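Local coordinates for protein UDP-N-acetylglucosamine 4,6-dehydratase (PDB 3PVZ) that binds NAD in a Rossmann-type domain and probably acts as a lyase, a UDP-N-acetylglucosamine 4,6-dehydratase, at residues A[92-97]-A[104-109]; A[276-281]-A[305-310]; A[328-333]-A[341-346]; A[355-360]-A[380-385]. All coordinates share one frame; numbering follows the deposited sequence. Where two conformers were deposited one is given.

Contact 1 of 4, residues A[92-97]-A[104-109]; sequences QTFALD and DAFIKA. With NA (sodium ion), chain J; NAD (nicotinamide-adenine-dinucleotide), chain E.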
# COMPACT_ATOMS: atom_id res chain seq x y z
N GLN A 92 18.16 8.27 -0.95
CA GLN A 92 16.98 8.97 -0.43
C GLN A 92 15.70 8.24 -0.81
O GLN A 92 15.59 7.66 -1.89
CB GLN A 92 16.90 10.40 -0.94
CG GLN A 92 18.10 11.31 -0.67
CD GLN A 92 17.80 12.75 -1.09
OE1 GLN A 92 16.93 13.39 -0.48
NE2 GLN A 92 18.44 13.24 -2.21
N THR A 93 14.70 8.38 0.06
CA THR A 93 13.43 7.77 -0.11
C THR A 93 12.34 8.87 -0.13
O THR A 93 12.45 9.87 0.53
CB THR A 93 13.18 6.76 1.02
OG1 THR A 93 13.03 7.50 2.23
CG2 THR A 93 14.38 5.81 1.16
N PHE A 94 11.26 8.62 -0.85
CA PHE A 94 10.22 9.60 -1.14
C PHE A 94 8.93 8.83 -1.19
O PHE A 94 8.73 7.98 -2.07
CB PHE A 94 10.45 10.25 -2.57
CG PHE A 94 11.77 11.01 -2.72
CD1 PHE A 94 11.86 12.33 -2.35
CD2 PHE A 94 12.91 10.36 -3.16
CE1 PHE A 94 13.07 13.01 -2.40
CE2 PHE A 94 14.11 11.01 -3.26
CZ PHE A 94 14.21 12.36 -2.89
N ALA A 95 8.01 9.16 -0.29
CA ALA A 95 6.73 8.44 -0.20
C ALA A 95 5.72 9.08 -1.13
O ALA A 95 4.76 9.69 -0.68
CB ALA A 95 6.20 8.46 1.27
N LEU A 96 5.94 8.92 -2.43
CA LEU A 96 5.15 9.59 -3.44
C LEU A 96 4.37 8.55 -4.28
O LEU A 96 4.78 7.39 -4.41
CB LEU A 96 6.09 10.38 -4.34
CG LEU A 96 6.96 11.52 -3.81
CD1 LEU A 96 7.86 12.11 -4.98
CD2 LEU A 96 6.10 12.55 -3.20
N ASP A 97 3.21 8.97 -4.74
CA ASP A 97 2.43 8.26 -5.68
C ASP A 97 2.88 8.71 -7.08
O ASP A 97 2.88 9.90 -7.40
CB ASP A 97 0.98 8.66 -5.48
CG ASP A 97 0.01 7.89 -6.37
OD1 ASP A 97 0.29 7.72 -7.60
OD2 ASP A 97 -1.04 7.45 -5.84
N ASP A 104 5.55 14.39 -10.30
CA ASP A 104 5.96 15.04 -11.56
C ASP A 104 6.89 16.24 -11.27
O ASP A 104 7.81 16.54 -12.06
CB ASP A 104 4.74 15.48 -12.32
CG ASP A 104 4.02 14.30 -13.02
OD1 ASP A 104 4.56 13.17 -13.05
OD2 ASP A 104 2.95 14.55 -13.58
N ALA A 105 6.65 16.88 -10.14
CA ALA A 105 7.48 18.00 -9.71
C ALA A 105 8.84 17.45 -9.20
O ALA A 105 9.84 18.09 -9.42
CB ALA A 105 6.77 18.85 -8.61
N PHE A 106 8.84 16.26 -8.61
CA PHE A 106 10.08 15.57 -8.21
C PHE A 106 10.92 15.25 -9.44
O PHE A 106 12.10 15.47 -9.43
CB PHE A 106 9.70 14.33 -7.38
CG PHE A 106 10.74 13.26 -7.28
CD1 PHE A 106 11.70 13.30 -6.32
CD2 PHE A 106 10.64 12.10 -8.01
CE1 PHE A 106 12.62 12.25 -6.16
CE2 PHE A 106 11.57 11.04 -7.84
CZ PHE A 106 12.55 11.15 -6.95
N ILE A 107 10.30 14.78 -10.51
CA ILE A 107 11.02 14.49 -11.75
C ILE A 107 11.46 15.76 -12.44
O ILE A 107 12.54 15.84 -12.90
CB ILE A 107 10.17 13.68 -12.71
CG1 ILE A 107 9.91 12.31 -12.06
CG2 ILE A 107 10.83 13.57 -14.16
CD1 ILE A 107 11.12 11.41 -11.95
N LYS A 108 10.64 16.78 -12.47
CA LYS A 108 11.04 18.05 -13.10
C LYS A 108 12.26 18.69 -12.39
O LYS A 108 13.16 19.25 -13.03
CB LYS A 108 9.85 19.00 -13.07
CG LYS A 108 10.03 20.24 -13.85
CD LYS A 108 8.86 21.19 -13.72
CE LYS A 108 9.21 22.51 -14.41
NZ LYS A 108 9.79 23.48 -13.51
N ALA A 109 12.30 18.60 -11.06
CA ALA A 109 13.40 19.17 -10.32
C ALA A 109 14.68 18.36 -10.54
O ALA A 109 15.78 18.89 -10.51
CB ALA A 109 13.04 19.30 -8.79
NA NA J . 17.27 20.15 -12.05
PA NAD E . 3.88 -5.47 -3.97
O1A NAD E . 2.43 -5.27 -3.68
O2A NAD E . 4.59 -5.95 -2.75
O5B NAD E . 4.63 -4.07 -4.16
C5B NAD E . 4.06 -3.19 -5.15
C4B NAD E . 4.55 -1.81 -4.69
O4B NAD E . 4.13 -0.77 -5.55
C3B NAD E . 3.99 -1.49 -3.27
O3B NAD E . 5.03 -1.14 -2.38
C2B NAD E . 3.02 -0.31 -3.55
O2B NAD E . 2.80 0.54 -2.43
C1B NAD E . 3.78 0.32 -4.74
N9A NAD E . 2.90 1.18 -5.51
C8A NAD E . 1.72 0.86 -6.06
N7A NAD E . 1.17 1.88 -6.63
C5A NAD E . 2.07 2.91 -6.54
C6A NAD E . 2.06 4.24 -6.94
N6A NAD E . 0.99 4.68 -7.67
N1A NAD E . 3.10 5.03 -6.66
C2A NAD E . 4.13 4.57 -5.96
N3A NAD E . 4.16 3.33 -5.54
C4A NAD E . 3.17 2.49 -5.81
O3 NAD E . 4.03 -6.42 -5.26
PN NAD E . 5.40 -7.29 -5.44
O1N NAD E . 5.20 -8.69 -4.89
O2N NAD E . 6.69 -6.71 -5.01
O5D NAD E . 5.31 -7.55 -7.07
C5D NAD E . 5.76 -6.42 -7.81
C4D NAD E . 5.60 -6.71 -9.30
O4D NAD E . 6.05 -8.07 -9.61
C3D NAD E . 4.11 -6.67 -9.69
O3D NAD E . 3.90 -6.29 -11.07
C2D NAD E . 3.69 -8.15 -9.60
O2D NAD E . 2.55 -8.46 -10.41
C1D NAD E . 4.94 -8.85 -10.13
N1N NAD E . 5.01 -10.26 -9.73
C2N NAD E . 5.07 -10.55 -8.42
C3N NAD E . 5.15 -11.86 -7.99
C7N NAD E . 5.18 -12.19 -6.55
O7N NAD E . 5.18 -13.39 -6.27
N7N NAD E . 5.18 -11.27 -5.58
C4N NAD E . 5.18 -12.90 -8.94
C5N NAD E . 5.14 -12.56 -10.28
C6N NAD E . 5.05 -11.22 -10.66
O HOH W 1 16.02 18.52 -13.28
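Phe94 and Phe106 meet where strand 90-94, an outermost strand of the Rossmann-type sheet, is covered by helix 101-109. The rings form an edge-to-face pair with centroids 4.5 Å apart and planes inclined at 52°, well short of perpendicular. Phe106 CE1 stands over the centre of the Phe94 ring and comes to 3.5 Å from Phe94 CE2. With its CG anti to the backbone N (chi1 159°), Phe106 extends from the helix toward the strand. The aliphatic part of the contact lies nearer the root of the same side chain: Leu96 CD1 touches Phe106 CB at 3.8 Å and lies obliquely to the ring. All three residues are buried, and Val66 of the adjacent strand 62-66 also touches Leu96 and Phe106. No hydrogen bond joins the two segments, but two of their ends meet bound groups. On the helix, Ala109 O coordinates a sodium ion at 2.5 Å; a water on that ion donates to Lys108 O. Beyond the strand the chain runs into the NAD pocket, where Leu96 O lies 3.3 Å from C2A of the adenine and N6A of NAD gives a weak hydrogen bond to Asp97 OD1, 3.1 Å long.

Contact 2 of 4, residues A[276-281]-A[305-310]; sequences KYLKQL and GKWPCL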
# COMPACT_ATOMS: atom_id res chain seq x y z
N LYS A 276 5.32 -27.42 6.55
CA LYS A 276 6.76 -27.20 6.80
C LYS A 276 7.00 -26.02 7.72
O LYS A 276 7.90 -26.05 8.56
CB LYS A 276 7.52 -26.95 5.50
CG LYS A 276 7.88 -28.22 4.77
CD LYS A 276 8.10 -27.97 3.26
CE LYS A 276 7.87 -29.25 2.42
NZ LYS A 276 9.03 -30.19 2.41
N TYR A 277 6.20 -24.98 7.52
CA TYR A 277 6.36 -23.71 8.19
C TYR A 277 5.92 -23.80 9.66
O TYR A 277 6.61 -23.29 10.54
CB TYR A 277 5.58 -22.67 7.41
CG TYR A 277 5.51 -21.31 8.03
CD1 TYR A 277 6.65 -20.58 8.32
CD2 TYR A 277 4.29 -20.74 8.32
CE1 TYR A 277 6.57 -19.34 8.88
CE2 TYR A 277 4.20 -19.52 8.88
CZ TYR A 277 5.34 -18.81 9.16
OH TYR A 277 5.19 -17.59 9.73
N LEU A 278 4.81 -24.48 9.91
CA LEU A 278 4.36 -24.76 11.28
C LEU A 278 5.35 -25.63 12.04
O LEU A 278 5.58 -25.39 13.20
CB LEU A 278 2.99 -25.43 11.27
CG LEU A 278 1.84 -24.53 10.85
CD1 LEU A 278 0.56 -25.32 10.62
CD2 LEU A 278 1.64 -23.46 11.88
N LYS A 279 5.95 -26.62 11.39
CA LYS A 279 6.94 -27.47 12.06
C LYS A 279 8.20 -26.69 12.39
O LYS A 279 8.79 -26.87 13.45
CB LYS A 279 7.31 -28.68 11.21
CG LYS A 279 6.13 -29.58 10.92
CD LYS A 279 6.58 -31.00 10.68
CE LYS A 279 5.42 -31.91 10.30
NZ LYS A 279 5.98 -33.10 9.61
N GLN A 280 8.61 -25.81 11.48
CA GLN A 280 9.77 -24.95 11.72
C GLN A 280 9.49 -23.99 12.90
O GLN A 280 10.41 -23.59 13.59
CB GLN A 280 10.19 -24.20 10.43
CG GLN A 280 11.70 -24.29 10.11
CD GLN A 280 12.07 -23.83 8.68
OE1 GLN A 280 12.36 -24.66 7.81
NE2 GLN A 280 12.07 -22.51 8.45
N LEU A 281 8.22 -23.64 13.12
CA LEU A 281 7.77 -22.84 14.28
C LEU A 281 7.51 -23.68 15.54
O LEU A 281 7.20 -23.14 16.60
CB LEU A 281 6.48 -22.06 13.91
CG LEU A 281 6.55 -20.62 13.36
CD1 LEU A 281 7.91 -20.31 12.77
CD2 LEU A 281 5.44 -20.36 12.34
N GLY A 305 0.78 -26.74 21.56
CA GLY A 305 1.65 -26.88 20.37
C GLY A 305 1.08 -27.56 19.12
O GLY A 305 1.81 -28.22 18.40
N LYS A 306 -0.23 -27.41 18.89
CA LYS A 306 -0.89 -27.78 17.63
C LYS A 306 -1.46 -26.49 16.99
O LYS A 306 -1.76 -25.52 17.71
CB LYS A 306 -2.03 -28.78 17.89
CG LYS A 306 -1.62 -30.26 18.03
CD LYS A 306 -2.87 -31.16 18.28
CE LYS A 306 -2.77 -32.57 17.64
NZ LYS A 306 -2.80 -32.59 16.12
N TRP A 307 -1.56 -26.46 15.65
CA TRP A 307 -2.19 -25.32 14.94
C TRP A 307 -3.32 -25.80 14.03
O TRP A 307 -3.12 -26.72 13.25
CB TRP A 307 -1.17 -24.51 14.12
CG TRP A 307 -1.63 -23.06 14.00
CD1 TRP A 307 -2.51 -22.56 13.10
CD2 TRP A 307 -1.30 -21.99 14.88
NE1 TRP A 307 -2.75 -21.24 13.35
CE2 TRP A 307 -2.02 -20.85 14.44
CE3 TRP A 307 -0.46 -21.86 15.99
CZ2 TRP A 307 -1.91 -19.60 15.06
CZ3 TRP A 307 -0.36 -20.60 16.62
CH2 TRP A 307 -1.08 -19.49 16.14
N PRO A 308 -4.51 -25.20 14.13
CA PRO A 308 -5.59 -25.67 13.28
C PRO A 308 -5.37 -25.28 11.84
O PRO A 308 -5.05 -24.13 11.56
CB PRO A 308 -6.81 -24.95 13.83
CG PRO A 308 -6.27 -23.74 14.44
CD PRO A 308 -4.96 -24.14 15.04
N CYS A 309 -5.55 -26.24 10.95
CA CYS A 309 -5.36 -26.02 9.54
C CYS A 309 -6.58 -26.45 8.77
O CYS A 309 -7.26 -27.43 9.09
CB CYS A 309 -4.16 -26.80 9.03
SG CYS A 309 -2.60 -26.25 9.71
N LEU A 310 -6.83 -25.69 7.71
CA LEU A 310 -7.93 -25.94 6.84
C LEU A 310 -7.41 -25.98 5.43
O LEU A 310 -7.21 -24.95 4.79
CB LEU A 310 -8.97 -24.86 7.03
CG LEU A 310 -10.33 -25.25 6.46
CD1 LEU A 310 -11.48 -24.93 7.47
CD2 LEU A 310 -10.52 -24.55 5.12
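Leu278 reaches from helix 270-280 to strand 306-312 and sets its two methyl groups against Trp307 and Cys309. Its CG lies anti to the carbonyl carbon (chi1 -70°), and chi2 near 170° turns the branch so that CD2 rests 3.7 Å from Trp307 CB while CD1 comes to 3.4 Å from Cys309 SG. CD1 is also 4.0 Å from Trp307 CB, which therefore sits against both methyls. Trp307 sets out toward the helix, but with chi1 at -152° its ring turns off, leaving CG, 3.9 Å from Leu278 CD2, as the part of the ring in contact. Farther out, Trp307 NE1 is hydrogen-bonded to Gln222 O, and the ring makes an edge-to-face pair with Tyr283; both would help to fix its rotation. Cys309 points its side chain to the helix as well, whereas Pro308 between them points away, the alternation expected of an extended strand. Ile218 of helix 210-219 touches both Leu278 and Trp307 and completes a small apolar cluster. No polar bond crosses between the segments: this is a helix laid by side-chain packing against the central strand of a three-stranded parallel sheet, as in layered alpha/beta folds.

Contact 3 of 4, residues A[328-333]-A[341-346]; sequences DKETLD and GIIKND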
# COMPACT_ATOMS: atom_id res chain seq x y z
N ASP A 328 6.34 -22.37 -26.78
CA ASP A 328 7.21 -23.01 -27.75
C ASP A 328 7.52 -22.12 -28.95
O ASP A 328 8.52 -22.34 -29.62
CB ASP A 328 6.59 -24.34 -28.24
CG ASP A 328 7.63 -25.26 -28.89
OD1 ASP A 328 8.82 -25.22 -28.48
OD2 ASP A 328 7.26 -26.03 -29.81
N LYS A 329 6.69 -21.12 -29.24
CA LYS A 329 7.04 -20.19 -30.32
C LYS A 329 7.75 -18.92 -29.82
O LYS A 329 7.64 -17.85 -30.45
CB LYS A 329 5.84 -19.84 -31.22
CG LYS A 329 6.27 -19.08 -32.52
CD LYS A 329 5.69 -19.62 -33.82
CE LYS A 329 6.64 -19.27 -35.00
NZ LYS A 329 6.01 -19.37 -36.37
N GLU A 330 8.51 -19.04 -28.72
CA GLU A 330 9.36 -17.94 -28.26
C GLU A 330 10.82 -18.18 -28.60
O GLU A 330 11.32 -19.31 -28.50
CB GLU A 330 9.19 -17.74 -26.75
CG GLU A 330 8.23 -16.60 -26.40
CD GLU A 330 7.17 -16.99 -25.40
OE1 GLU A 330 6.63 -18.12 -25.54
OE2 GLU A 330 6.85 -16.18 -24.49
N THR A 331 11.49 -17.12 -29.04
CA THR A 331 12.93 -17.13 -29.26
C THR A 331 13.65 -16.96 -27.93
O THR A 331 13.44 -15.96 -27.22
CB THR A 331 13.38 -16.00 -30.21
OG1 THR A 331 12.69 -16.11 -31.45
CG2 THR A 331 14.87 -16.09 -30.45
N LEU A 332 14.49 -17.93 -27.59
CA LEU A 332 15.18 -17.97 -26.33
C LEU A 332 16.68 -17.76 -26.51
O LEU A 332 17.24 -18.07 -27.55
CB LEU A 332 14.96 -19.32 -25.66
CG LEU A 332 13.54 -19.66 -25.18
CD1 LEU A 332 12.61 -19.80 -26.36
CD2 LEU A 332 13.54 -20.99 -24.38
N ASP A 333 17.33 -17.24 -25.49
CA ASP A 333 18.77 -17.40 -25.34
C ASP A 333 19.03 -18.10 -23.99
O ASP A 333 18.96 -17.47 -22.91
CB ASP A 333 19.44 -16.02 -25.43
CG ASP A 333 20.95 -16.07 -25.19
OD1 ASP A 333 21.49 -17.11 -24.76
OD2 ASP A 333 21.61 -15.01 -25.44
N GLY A 341 17.39 -17.58 -17.89
CA GLY A 341 16.97 -17.68 -19.29
C GLY A 341 16.52 -16.32 -19.79
O GLY A 341 16.01 -15.50 -19.01
N ILE A 342 16.69 -16.10 -21.10
CA ILE A 342 16.29 -14.88 -21.75
C ILE A 342 15.31 -15.18 -22.89
O ILE A 342 15.59 -16.00 -23.79
CB ILE A 342 17.50 -14.16 -22.31
CG1 ILE A 342 18.57 -14.00 -21.25
CG2 ILE A 342 17.11 -12.81 -22.87
CD1 ILE A 342 19.75 -13.16 -21.71
N ILE A 343 14.15 -14.53 -22.84
CA ILE A 343 13.25 -14.49 -23.98
C ILE A 343 13.55 -13.21 -24.70
O ILE A 343 13.66 -12.13 -24.10
CB ILE A 343 11.77 -14.48 -23.60
CG1 ILE A 343 11.40 -15.71 -22.78
CG2 ILE A 343 10.86 -14.43 -24.88
CD1 ILE A 343 10.00 -15.63 -22.19
N LYS A 344 13.75 -13.35 -25.99
CA LYS A 344 13.93 -12.23 -26.86
C LYS A 344 12.55 -11.78 -27.25
O LYS A 344 11.99 -12.31 -28.18
CB LYS A 344 14.69 -12.70 -28.11
CG LYS A 344 16.08 -13.24 -27.77
CD LYS A 344 16.99 -12.08 -27.63
CE LYS A 344 18.02 -12.27 -26.62
NZ LYS A 344 18.76 -10.96 -26.52
N ASN A 345 11.95 -10.85 -26.51
CA ASN A 345 10.55 -10.48 -26.80
C ASN A 345 10.43 -9.91 -28.20
O ASN A 345 11.22 -9.08 -28.60
CB ASN A 345 10.01 -9.48 -25.77
CG ASN A 345 8.48 -9.40 -25.75
OD1 ASN A 345 7.79 -10.07 -26.50
ND2 ASN A 345 7.96 -8.59 -24.83
N ASP A 346 9.46 -10.39 -28.96
CA ASP A 346 9.09 -9.74 -30.22
C ASP A 346 7.57 -9.44 -30.31
O ASP A 346 7.06 -9.37 -31.40
CB ASP A 346 9.57 -10.57 -31.41
CG ASP A 346 9.08 -12.00 -31.35
OD1 ASP A 346 8.55 -12.41 -30.30
OD2 ASP A 346 9.22 -12.72 -32.36
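Glu330 lays its aliphatic part obliquely across Ile343: CG of the glutamate is 3.7 Å from CG2 of the isoleucine. The glutamate chain bends at chi2 (129°), which carries its carboxylate alongside the isoleucine, OE2 lying 3.9 Å from CD1, while OE1 is hydrogen-bonded to Thr327 OG1. Thr331 and Lys344 also pass each other at a slant, the threonine methyl CG2 resting 4.1 Å from the lysine CG. Lys344 then folds at chi2 (-82°) and leads its outer carbons past Asp333, with CE near Asp333 CB. The amine stays short of that carboxylate and makes a salt bridge with Asp255 instead; Asp333 OD1 accepts from the backbone N of Ala335 and Arg336 in the turn that follows. Strands 332-333 and 340-344 form a beta hairpin at one edge of the large mixed sheet, in which Leu332 and Ile343 are a non-hydrogen-bonded antiparallel pair and Asp333 and Ile342 a hydrogen-bonded one. Leu332 and Ile343 therefore project from one face, Asp333 and Ile342 from the other, where their CB atoms lie 4.1 Å apart. Asp333 N donates to Ile342 O at 2.7 Å. The return bond, from Ile342 N to Asp333 O, is longer at 3.2 Å, its donor standing above the carbonyl plane. One step past the Leu332-Ile343 pair, Lys344 N reaches Thr331 O at 2.9 Å with an N-H...O angle of 168°. On the other side of strand 340-344 runs strand 255-259, whose Ile256 and Phe258 side chains touch Ile343.

Contact 4 of 4, residues A[355-360]-A[380-385]; sequences ELFEQK and FIMIPD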
# COMPACT_ATOMS: atom_id res chain seq x y z
N GLU A 355 -3.68 4.49 -29.30
CA GLU A 355 -4.41 5.74 -29.28
C GLU A 355 -5.85 5.55 -28.83
O GLU A 355 -6.32 6.34 -28.02
CB GLU A 355 -4.36 6.44 -30.64
CG GLU A 355 -3.04 7.24 -30.81
CD GLU A 355 -2.70 7.51 -32.29
OE1 GLU A 355 -3.51 7.12 -33.17
OE2 GLU A 355 -1.62 8.11 -32.54
N LEU A 356 -6.50 4.49 -29.34
CA LEU A 356 -7.88 4.14 -28.95
C LEU A 356 -8.00 4.02 -27.44
O LEU A 356 -8.89 4.61 -26.83
CB LEU A 356 -8.30 2.82 -29.60
CG LEU A 356 -9.71 2.28 -29.37
CD1 LEU A 356 -10.74 3.21 -29.95
CD2 LEU A 356 -9.89 0.91 -29.99
N PHE A 357 -7.07 3.26 -26.85
CA PHE A 357 -7.09 2.97 -25.43
C PHE A 357 -6.94 4.27 -24.66
O PHE A 357 -7.70 4.54 -23.76
CB PHE A 357 -5.96 1.97 -25.10
CG PHE A 357 -6.01 1.42 -23.70
CD1 PHE A 357 -6.84 0.37 -23.38
CD2 PHE A 357 -5.22 1.95 -22.71
CE1 PHE A 357 -6.88 -0.15 -22.10
CE2 PHE A 357 -5.27 1.45 -21.42
CZ PHE A 357 -6.12 0.39 -21.13
N GLU A 358 -5.98 5.11 -25.03
CA GLU A 358 -5.82 6.41 -24.36
C GLU A 358 -7.06 7.29 -24.56
O GLU A 358 -7.45 7.99 -23.66
CB GLU A 358 -4.61 7.16 -24.87
CG GLU A 358 -3.27 6.51 -24.58
CD GLU A 358 -2.15 7.03 -25.48
OE1 GLU A 358 -2.48 7.54 -26.59
OE2 GLU A 358 -0.95 6.93 -25.09
N GLN A 359 -7.67 7.23 -25.74
CA GLN A 359 -8.83 8.07 -26.02
C GLN A 359 -10.06 7.63 -25.24
O GLN A 359 -10.68 8.44 -24.57
CB GLN A 359 -9.12 8.11 -27.54
CG GLN A 359 -10.25 9.06 -27.92
CD GLN A 359 -10.74 8.89 -29.35
OE1 GLN A 359 -10.58 7.82 -29.97
NE2 GLN A 359 -11.36 9.95 -29.89
N LYS A 360 -10.40 6.35 -25.33
CA LYS A 360 -11.53 5.77 -24.59
C LYS A 360 -11.37 5.80 -23.06
O LYS A 360 -12.34 6.00 -22.35
CB LYS A 360 -11.78 4.32 -25.03
CG LYS A 360 -12.30 4.20 -26.43
CD LYS A 360 -13.80 4.30 -26.47
CE LYS A 360 -14.32 4.36 -27.91
NZ LYS A 360 -13.74 5.52 -28.68
N PHE A 380 -11.40 -6.30 -24.89
CA PHE A 380 -11.60 -7.27 -25.99
C PHE A 380 -11.07 -6.73 -27.32
O PHE A 380 -10.52 -7.48 -28.13
CB PHE A 380 -13.06 -7.69 -26.14
CG PHE A 380 -13.58 -8.57 -25.01
CD1 PHE A 380 -12.72 -9.24 -24.14
CD2 PHE A 380 -14.96 -8.74 -24.83
CE1 PHE A 380 -13.23 -10.05 -23.11
CE2 PHE A 380 -15.47 -9.55 -23.81
CZ PHE A 380 -14.59 -10.21 -22.95
N ILE A 381 -11.21 -5.43 -27.55
CA ILE A 381 -10.68 -4.81 -28.78
C ILE A 381 -9.15 -4.80 -28.72
O ILE A 381 -8.49 -5.13 -29.69
CB ILE A 381 -11.28 -3.41 -29.04
CG1 ILE A 381 -12.73 -3.57 -29.55
CG2 ILE A 381 -10.42 -2.64 -30.03
CD1 ILE A 381 -13.59 -2.29 -29.56
N MSE A 382 -8.60 -4.48 -27.56
CA MSE A 382 -7.16 -4.45 -27.40
C MSE A 382 -6.53 -5.85 -27.59
O MSE A 382 -5.48 -5.96 -28.21
CB MSE A 382 -6.79 -3.89 -26.02
CG MSE A 382 -7.26 -2.45 -25.76
SE MSE A 382 -6.63 -1.23 -27.08
CE MSE A 382 -4.80 -1.16 -26.46
N ILE A 383 -7.16 -6.89 -27.05
CA ILE A 383 -6.64 -8.26 -27.06
C ILE A 383 -7.72 -9.24 -27.54
O ILE A 383 -8.36 -9.89 -26.72
CB ILE A 383 -6.22 -8.72 -25.64
CG1 ILE A 383 -5.39 -7.68 -24.92
CG2 ILE A 383 -5.45 -10.03 -25.70
CD1 ILE A 383 -5.21 -8.03 -23.48
N PRO A 384 -7.91 -9.38 -28.86
CA PRO A 384 -9.05 -10.18 -29.39
C PRO A 384 -9.22 -11.60 -28.85
O PRO A 384 -10.35 -12.05 -28.62
CB PRO A 384 -8.79 -10.20 -30.90
CG PRO A 384 -8.05 -8.88 -31.14
CD PRO A 384 -7.15 -8.73 -29.94
N ASP A 385 -8.12 -12.31 -28.62
CA ASP A 385 -8.21 -13.69 -28.10
C ASP A 385 -8.44 -13.78 -26.58
O ASP A 385 -8.40 -14.87 -26.01
CB ASP A 385 -6.97 -14.51 -28.54
CG ASP A 385 -6.97 -14.79 -30.06
OD1 ASP A 385 -7.69 -15.72 -30.52
OD2 ASP A 385 -6.27 -14.08 -30.80
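Met382, a selenomethionine near the end of helix 372-382, reaches across to Phe357 of helix 351-367, the two side chains crossing at about a right angle. From CB, which heads toward the facing helix, the chain goes to CG, placed anti to the carbonyl carbon; CG touches the ring at Phe357 CD1, 3.7 Å away and oblique to its plane. A bend at chi2 (-56°) then sets SE 3.8 Å from Phe357 CB and 5.2 Å from the ring centroid, lying 67° off the ring normal: a Met-aromatic contact made from an oblique direction. Chi3 (-74°) turns the tip back, and CE ends 3.6 Å from Phe357 CB and 4.0 Å from Phe357 CG, against the root of the phenylalanine. Beside this pair, the more exposed Leu356 meets Ile381 through methyls alone, CD2 to CG2 at 3.6 Å. The Phe357 ring also meets that of Phe143, and its side chain touches Phe185, which places helix 351-367 against helices 131-154 and 174-189. With no hydrogen bond or charge pair between the segments, the helices are held here by dispersion and shape fit, the oblique selenium contact adding at most a weak attraction.

How the contacts relate
The four contacts follow one another along the chain without overlap. Contacts 1 and 3 reach the same nine-stranded mixed sheet at its two edges: strand 90-94 is outermost on one side and strand 332-333 on the other, with the contact centres 35 Å apart. Contact 2 belongs to a separate three-stranded parallel sheet, at least 41 Å between centres from contacts 1, 3 and 4, and on the opposite side of the chain's centre from contact 4. Strand 340-344 of contact 3 is followed by helix 351-367 of contact 4; the nearest atoms of contacts 3 and 4 are about 13 Å apart. Contact 1 alone includes NAD-pocket residues; the other three lie in parts of the fold outside that pocket.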